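GH18 chiitnase (Pseudoalteromonas aurantia, PDB 6K7Z) probably hydrolyses internal beta-1,4 linkages of chitin as a family 18 endochitinase built on a TIM barrel. Local coordinates at residues A[47-50]-A[54-57]; A[60-65]-A[70-75]; A[157-160]-A[166-169]. One frame throughout, in Å; residues are numbered along the deposited sequence.

Interaction 1 of 3, residues A[47-50]-A[54-57]; sequences IAAT and FTTN
The side chain of Ile-47 overlaps the ring of Phe-54, and the two run alongside each other in the same direction. The delta methyl makes the closest apolar touch, with Ile-47 CD1 3.7 Å from Phe-54 CE1. CG1 of Ile-47 sits between its own backbone N and carbonyl carbon (chi1 59°), which turns CG1, and with it CD1, toward Phe-54 CE1. The backbone adds a bond one residue on: Thr-55 N donates to Ile-47 O over 2.9 Å, at 154° at the hydrogen. Ile-47 O also takes a CA-H...O contact from Phe-54 CA, at 3.2 Å. Ala-48 and Phe-54 form an antiparallel non-hydrogen-bonded pair. Ser-53 is opposed by two residues, Ala-49 and Thr-50, which makes a classic beta bulge. Thr-55 stands at the N-cap position of helix 56-67. Thr-55 CG2 turns back to lie 3.4 Å from Ala-49 N and 3.8 Å from Ala-49 CB, while the hydroxyl is hydrogen-bonded to that of Thr-58. The contact therefore joins the loop after strand 41-43 to the start of the helix. Behind it, Leu-28 of strand 25-33 meets both Ile-47 and Phe-54, and Ile-59 and Ile-62 of the helix also touch the ring. Replacing Phe-54 with a serine would probably open a gap beside Ile-47 CD1 and leave the ring's hydrophobic neighbours without their common partner. The chemistry is thus split: one carbonyl oxygen gathers an N-H and a CA-H and fixes the backbone, while the side chains of Ile-47 and Phe-54 meet by apolar packing.

Interaction 2 of 3, residues A[60-65]-A[70-75]; sequences EAIKVM and QKVLIS
CG of Met-65 is anti to its carbonyl carbon (chi1 -76°) and the chain bends at chi3 (-79°), which brings the terminal methyl onto Val-72. Met-65 CE is 3.9 Å from Val-72 CG2, and the two side chains cross at about a right angle. Ile-62 CG1 is 4.1 Å from Val-72 CG1, and Ile-62 CG2 also reaches the CB and CG2 of Val-72. Val-72 thus fits against two residues one helical turn apart. Gln-70 N donates to Met-65 O over 3.0 Å, from above the carbonyl plane rather than on a lone pair. This bond ties the end of helix 56-67 to the start of strand 71-77. It is the helix-to-strand step of a TIM barrel, whose outer helices pack on the strands. Gln-70 NE2 is held by the carbonyls of Tyr-23 and Ala-18, which fixes the amide. Gln-70 OE1 lies 3.4 Å from both Met-65 CB and Met-65 CG. It is buried and has no hydrogen-bond partner in the model. The amide is therefore anchored through its NH2 alone, and its oxygen pays a probable desolvation cost against methionine carbons, where the side-chain contacts are otherwise apolar.

Interaction 3 of 3, residues A[157-160]-A[166-169]; sequences QPPY and YMAG
The ring of Tyr-160 is approached obliquely by Met-167 O, 3.7 Å from Tyr-160 CD1. Gln-157 CB lies over the centre of one face of the Tyr-160 ring, 4.3 Å above the plane. Phe-122 meets the same ring in an edge-to-face pair. The hydroxyl of Tyr-160 is hydrogen-bonded to Thr-119, in the segment following strand 111-115. Tyr-160 N donates to Gln-157 O, closing a type I beta turn, which is consistent with Gln-157 lying by the ring. Across the contact, Met-167 O also receives a nearly straight CA-H...O contact from Tyr-160 CA, at 3.4 Å and 170° at the hydrogen. The apolar part is small. Met-167 CG is anti to its carbonyl carbon (chi1 -79°), and bends at chi2 and chi3 fold the chain so that Met-167 CE rests 3.8 Å from Pro-159 CB. Ala-168 is the centre of an inverse gamma turn, marked by a weak bond from Gly-169 N to Met-167 O. Ala-168 CA lies 3.4 Å from Pro-159 O and 3.2 Å from Tyr-160 O, so its C-H lies between two carbonyl oxygens, neither of them well aligned. One water bridges the two segments, donating to Pro-159 O and accepting from Met-167 N, each at 2.8 Å. The contact closes the base of a long loop between strand 151-154 and helix 169-177. Such loops after the strands form the catalytic side of a TIM barrel. Backbone carbonyls dominate the join, and with direct N-H donors lacking between the segments, the water and the weakly polar C-H groups supply its polar links.

Interactions 1 and 2 are neighbours, with centres about 13 Å apart, and both use helix 56-67. They touch directly: Phe-54 CE2 is 3.8 Å from Ile-62 CD1, and Ile-47 CD1 is 4.2 Å from Ile-74 CD1. Their apolar side chains run on into each other, from the 47-50 loop through the helix to strand 71-77. Interaction 3 lies across the chain's centre, its centre about 34 Å from that of interaction 1 and 30 Å from that of interaction 2. Asp-110, Asp-113 and Asp-115 fit the DXXDXDXE signature of family 18. Ser-75 is hydrogen-bonded to Asp-113, so strand 71-77 probably borders the active site. Thr-119 follows closely on that signature, so interaction 3 probably also lies near it.

Interaction 1 of 3, residues A[47-50]-A[54-57]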
loop_
_atom_site.group_PDB
_atom_site.type_symbol
_atom_site.label_atom_id
_atom_site.label_comp_id
_atom_site.label_asym_id
_atom_site.label_seq_id
_atom_site.Cartn_x
_atom_site.Cartn_y
_atom_site.Cartn_z
ATOM N N ILE A 47 -5.016 9.797 12.208
ATOM C CA ILE A 47 -5.989 10.510 11.395
ATOM C C ILE A 47 -7.349 10.601 12.065
ATOM O O ILE A 47 -8.151 11.474 11.701
ATOM C CB ILE A 47 -6.154 9.838 10.019
ATOM C CG1 ILE A 47 -6.600 8.381 10.189
ATOM C CG2 ILE A 47 -4.873 9.992 9.185
ATOM C CD1 ILE A 47 -6.674 7.603 8.885
ATOM N N ALA A 48 -7.649 9.726 13.025
ATOM C CA ALA A 48 -9.021 9.567 13.508
ATOM C C ALA A 48 -9.316 10.474 14.698
ATOM O O ALA A 48 -8.676 10.365 15.750
ATOM C CB ALA A 48 -9.286 8.113 13.893
ATOM N N ALA A 49 -10.305 11.353 14.535
ATOM C CA ALA A 49 -10.906 12.024 15.691
ATOM C C ALA A 49 -11.874 11.095 16.410
ATOM O O ALA A 49 -11.962 11.106 17.645
ATOM C CB ALA A 49 -11.622 13.294 15.248
ATOM N N THR A 50 -12.623 10.312 15.636
ATOM C CA THR A 50 -13.426 9.202 16.117
ATOM C C THR A 50 -13.292 8.065 15.121
ATOM O O THR A 50 -12.602 8.182 14.107
ATOM C CB THR A 50 -14.900 9.567 16.226
ATOM O OG1 THR A 50 -15.395 9.785 14.900
ATOM C CG2 THR A 50 -15.092 10.826 17.063
ATOM N N PHE A 54 -12.168 12.076 10.414
ATOM C CA PHE A 54 -10.819 12.625 10.464
ATOM C C PHE A 54 -10.740 13.794 11.439
ATOM O O PHE A 54 -11.703 14.548 11.614
ATOM C CB PHE A 54 -10.395 13.135 9.085
ATOM C CG PHE A 54 -10.067 12.055 8.087
ATOM C CD1 PHE A 54 -9.582 10.821 8.487
ATOM C CD2 PHE A 54 -10.205 12.305 6.732
ATOM C CE1 PHE A 54 -9.269 9.855 7.547
ATOM C CE2 PHE A 54 -9.872 11.353 5.793
ATOM C CZ PHE A 54 -9.411 10.122 6.200
ATOM N N THR A 55 -9.570 13.969 12.047
ATOM C CA THR A 55 -9.358 15.172 12.845
ATOM C C THR A 55 -9.359 16.413 11.959
ATOM O O THR A 55 -9.168 16.349 10.741
ATOM C CB THR A 55 -8.038 15.105 13.608
ATOM O OG1 THR A 55 -6.941 15.170 12.683
ATOM C CG2 THR A 55 -7.964 13.841 14.422
ATOM N N THR A 56 -9.577 17.566 12.596
ATOM C CA THR A 56 -9.550 18.831 11.870
ATOM C C THR A 56 -8.211 19.039 11.164
ATOM O O THR A 56 -8.169 19.429 9.990
ATOM C CB THR A 56 -9.839 19.985 12.833
ATOM O OG1 THR A 56 -11.146 19.806 13.398
ATOM C CG2 THR A 56 -9.797 21.308 12.096
ATOM N N ASN A 57 -7.104 18.775 11.861
ATOM C CA ASN A 57 -5.787 18.968 11.253
ATOM C C ASN A 57 -5.594 18.046 10.052
ATOM O O ASN A 57 -4.985 18.437 9.045
ATOM C CB ASN A 57 -4.682 18.733 12.283
ATOM C CG ASN A 57 -4.469 19.922 13.205
ATOM O OD1 ASN A 57 -4.962 21.017 12.946
ATOM N ND2 ASN A 57 -3.724 19.709 14.285
#

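Interaction 2 of 3, residues A[60-65]-A[70-75]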
loop_
_atom_site.group_PDB
_atom_site.type_symbol
_atom_site.label_atom_id
_atom_site.label_comp_id
_atom_site.label_asym_id
_atom_site.label_seq_id
_atom_site.Cartn_x
_atom_site.Cartn_y
_atom_site.Cartn_z
ATOM N N GLU A 60 -7.432 19.421 6.934
ATOM C CA GLU A 60 -6.719 20.539 6.318
ATOM C C GLU A 60 -5.439 20.062 5.643
ATOM O O GLU A 60 -5.121 20.490 4.528
ATOM C CB GLU A 60 -6.415 21.621 7.361
ATOM C CG GLU A 60 -5.589 22.804 6.846
ATOM C CD GLU A 60 -6.270 23.608 5.741
ATOM O OE1 GLU A 60 -7.475 23.407 5.482
ATOM O OE2 GLU A 60 -5.591 24.452 5.113
ATOM N N ALA A 61 -4.709 19.153 6.288
ATOM C CA ALA A 61 -3.467 18.666 5.695
ATOM C C ALA A 61 -3.716 18.020 4.339
ATOM O O ALA A 61 -2.924 18.198 3.404
ATOM C CB ALA A 61 -2.789 17.679 6.644
ATOM N N ILE A 62 -4.815 17.270 4.216
ATOM C CA ILE A 62 -5.153 16.635 2.946
ATOM C C ILE A 62 -5.366 17.685 1.862
ATOM O O ILE A 62 -4.899 17.531 0.723
ATOM C CB ILE A 62 -6.400 15.744 3.115
ATOM C CG1 ILE A 62 -6.121 14.600 4.104
ATOM C CG2 ILE A 62 -6.883 15.240 1.753
ATOM C CD1 ILE A 62 -7.361 13.870 4.581
ATOM N N LYS A 63 -6.087 18.761 2.190
ATOM C CA LYS A 63 -6.314 19.818 1.209
ATOM C C LYS A 63 -5.003 20.462 0.785
ATOM O O LYS A 63 -4.787 20.723 -0.403
ATOM C CB LYS A 63 -7.263 20.876 1.774
ATOM C CG LYS A 63 -8.699 20.416 1.949
ATOM C CD LYS A 63 -9.534 21.522 2.599
ATOM C CE LYS A 63 -10.908 21.014 3.027
ATOM N NZ LYS A 63 -11.636 22.021 3.866
ATOM N N VAL A 64 -4.110 20.715 1.744
ATOM C CA VAL A 64 -2.834 21.343 1.432
ATOM C C VAL A 64 -1.977 20.423 0.574
ATOM O O VAL A 64 -1.352 20.862 -0.401
ATOM C CB VAL A 64 -2.113 21.741 2.730
ATOM C CG1 VAL A 64 -0.701 22.211 2.427
ATOM C CG2 VAL A 64 -2.907 22.831 3.463
ATOM N N MET A 65 -1.927 19.134 0.926
ATOM C CA MET A 65 -1.198 18.168 0.110
ATOM C C MET A 65 -1.743 18.131 -1.312
ATOM O O MET A 65 -0.981 18.167 -2.287
ATOM C CB MET A 65 -1.271 16.779 0.749
ATOM C CG MET A 65 -0.362 16.601 1.966
ATOM S SD MET A 65 -0.269 14.866 2.513
ATOM C CE MET A 65 -1.819 14.724 3.408
ATOM N N GLN A 70 -0.150 16.427 -4.646
ATOM C CA GLN A 70 0.107 15.140 -4.067
ATOM C C GLN A 70 -1.234 14.405 -4.012
ATOM O O GLN A 70 -2.246 15.022 -3.986
ATOM C CB GLN A 70 0.722 15.243 -2.683
ATOM C CG GLN A 70 2.139 15.744 -2.680
ATOM C CD GLN A 70 2.598 16.130 -1.297
ATOM O OE1 GLN A 70 1.841 16.656 -0.561
ATOM N NE2 GLN A 70 3.821 15.874 -0.971
ATOM N N LYS A 71 -1.195 13.085 -4.011
ATOM C CA LYS A 71 -2.401 12.278 -3.919
ATOM C C LYS A 71 -2.494 11.647 -2.539
ATOM O O LYS A 71 -1.491 11.219 -1.967
ATOM C CB LYS A 71 -2.433 11.196 -5.004
ATOM C CG LYS A 71 -2.205 11.741 -6.412
ATOM C CD LYS A 71 -3.094 11.048 -7.425
ATOM C CE LYS A 71 -3.068 11.740 -8.789
ATOM N NZ LYS A 71 -3.783 10.931 -9.822
ATOM N N VAL A 72 -3.706 11.598 -2.010
ATOM C CA VAL A 72 -3.957 11.123 -0.660
ATOM C C VAL A 72 -4.978 10.010 -0.768
ATOM O O VAL A 72 -6.099 10.237 -1.246
ATOM C CB VAL A 72 -4.471 12.240 0.257
ATOM C CG1 VAL A 72 -4.587 11.731 1.683
ATOM C CG2 VAL A 72 -3.559 13.466 0.181
ATOM N N LEU A 73 -4.596 8.818 -0.327
ATOM C CA LEU A 73 -5.454 7.644 -0.352
ATOM C C LEU A 73 -5.801 7.236 1.071
ATOM O O LEU A 73 -5.056 7.523 2.016
ATOM C CB LEU A 73 -4.778 6.454 -1.043
ATOM C CG LEU A 73 -4.060 6.689 -2.371
ATOM C CD1 LEU A 73 -3.640 5.350 -2.966
ATOM C CD2 LEU A 73 -4.928 7.450 -3.347
ATOM N N ILE A 74 -6.919 6.548 1.216
ATOM C CA ILE A 74 -7.205 5.841 2.453
ATOM C C ILE A 74 -6.732 4.406 2.275
ATOM O O ILE A 74 -7.000 3.771 1.246
ATOM C CB ILE A 74 -8.702 5.926 2.825
ATOM C CG1 ILE A 74 -8.950 5.286 4.192
ATOM C CG2 ILE A 74 -9.620 5.316 1.741
ATOM C CD1 ILE A 74 -8.287 6.037 5.345
ATOM N N SER A 75 -5.954 3.913 3.236
ATOM C CA SER A 75 -5.502 2.534 3.195
ATOM C C SER A 75 -6.495 1.678 3.966
ATOM O O SER A 75 -6.731 1.906 5.160
ATOM C CB SER A 75 -4.098 2.382 3.771
ATOM O OG SER A 75 -3.633 1.065 3.556
#

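Interaction 3 of 3, residues A[157-160]-A[166-169]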
loop_
_atom_site.group_PDB
_atom_site.type_symbol
_atom_site.label_atom_id
_atom_site.label_comp_id
_atom_site.label_asym_id
_atom_site.label_seq_id
_atom_site.Cartn_x
_atom_site.Cartn_y
_atom_site.Cartn_z
ATOM N N GLN A 157 2.856 -8.485 -0.058
ATOM C CA GLN A 157 4.150 -8.971 0.388
ATOM C C GLN A 157 4.760 -9.877 -0.677
ATOM O O GLN A 157 4.042 -10.418 -1.523
ATOM C CB GLN A 157 3.988 -9.708 1.710
ATOM C CG GLN A 157 3.523 -8.766 2.810
ATOM C CD GLN A 157 2.959 -9.494 3.998
ATOM O OE1 GLN A 157 3.684 -10.177 4.725
ATOM N NE2 GLN A 157 1.657 -9.358 4.204
ATOM N N PRO A 158 6.084 -10.030 -0.684
ATOM C CA PRO A 158 6.756 -10.708 -1.799
ATOM C C PRO A 158 6.215 -12.106 -2.068
ATOM O O PRO A 158 6.057 -12.469 -3.241
ATOM C CB PRO A 158 8.227 -10.746 -1.353
ATOM C CG PRO A 158 8.381 -9.486 -0.557
ATOM C CD PRO A 158 7.054 -9.335 0.190
ATOM N N PRO A 159 5.928 -12.930 -1.047
ATOM C CA PRO A 159 5.433 -14.286 -1.369
ATOM C C PRO A 159 4.171 -14.277 -2.207
ATOM O O PRO A 159 3.929 -15.225 -2.967
ATOM C CB PRO A 159 5.190 -14.915 0.008
ATOM C CG PRO A 159 6.139 -14.211 0.914
ATOM C CD PRO A 159 6.159 -12.786 0.407
ATOM N N TYR A 160 3.370 -13.216 -2.104
ATOM C CA TYR A 160 2.131 -13.128 -2.864
ATOM C C TYR A 160 2.373 -13.071 -4.366
ATOM O O TYR A 160 1.448 -13.358 -5.139
ATOM C CB TYR A 160 1.349 -11.887 -2.457
ATOM C CG TYR A 160 0.872 -11.812 -1.018
ATOM C CD1 TYR A 160 1.055 -12.864 -0.119
ATOM C CD2 TYR A 160 0.242 -10.663 -0.560
ATOM C CE1 TYR A 160 0.598 -12.759 1.196
ATOM C CE2 TYR A 160 -0.216 -10.558 0.732
ATOM C CZ TYR A 160 -0.031 -11.596 1.608
ATOM O OH TYR A 160 -0.502 -11.453 2.892
ATOM N N TYR A 166 3.302 -21.159 -3.071
ATOM C CA TYR A 166 2.214 -21.652 -2.240
ATOM C C TYR A 166 1.293 -20.556 -1.720
ATOM O O TYR A 166 0.203 -20.815 -1.348
ATOM C CB TYR A 166 2.783 -22.402 -1.043
ATOM C CG TYR A 166 1.818 -22.980 0.017
ATOM C CD1 TYR A 166 0.913 -23.964 -0.290
ATOM C CD2 TYR A 166 1.875 -22.573 1.338
ATOM C CE1 TYR A 166 0.076 -24.509 0.669
ATOM C CE2 TYR A 166 1.028 -23.102 2.315
ATOM C CZ TYR A 166 0.120 -24.074 1.964
ATOM O OH TYR A 166 -0.716 -24.626 2.933
ATOM N N MET A 167 1.775 -19.328 -1.694
ATOM C CA MET A 167 0.983 -18.243 -1.179
ATOM C C MET A 167 0.854 -17.138 -2.236
ATOM O O MET A 167 0.599 -16.034 -1.887
ATOM C CB MET A 167 1.756 -17.595 -0.023
ATOM C CG MET A 167 1.732 -18.263 1.268
ATOM S SD MET A 167 3.214 -19.173 1.413
ATOM C CE MET A 167 4.317 -17.984 2.063
ATOM N N ALA A 168 1.037 -17.479 -3.503
ATOM C CA ALA A 168 1.138 -16.471 -4.554
ATOM C C ALA A 168 -0.219 -15.979 -5.047
ATOM O O ALA A 168 -0.470 -15.922 -6.257
ATOM C CB ALA A 168 1.943 -17.019 -5.729
ATOM N N GLY A 169 -1.082 -15.584 -4.118
ATOM C CA GLY A 169 -2.406 -15.125 -4.492
ATOM C C GLY A 169 -2.408 -13.946 -5.445
ATOM O O GLY A 169 -3.295 -13.834 -6.291
HETATM O O HOH W 1 4.184 -17.966 -2.296
#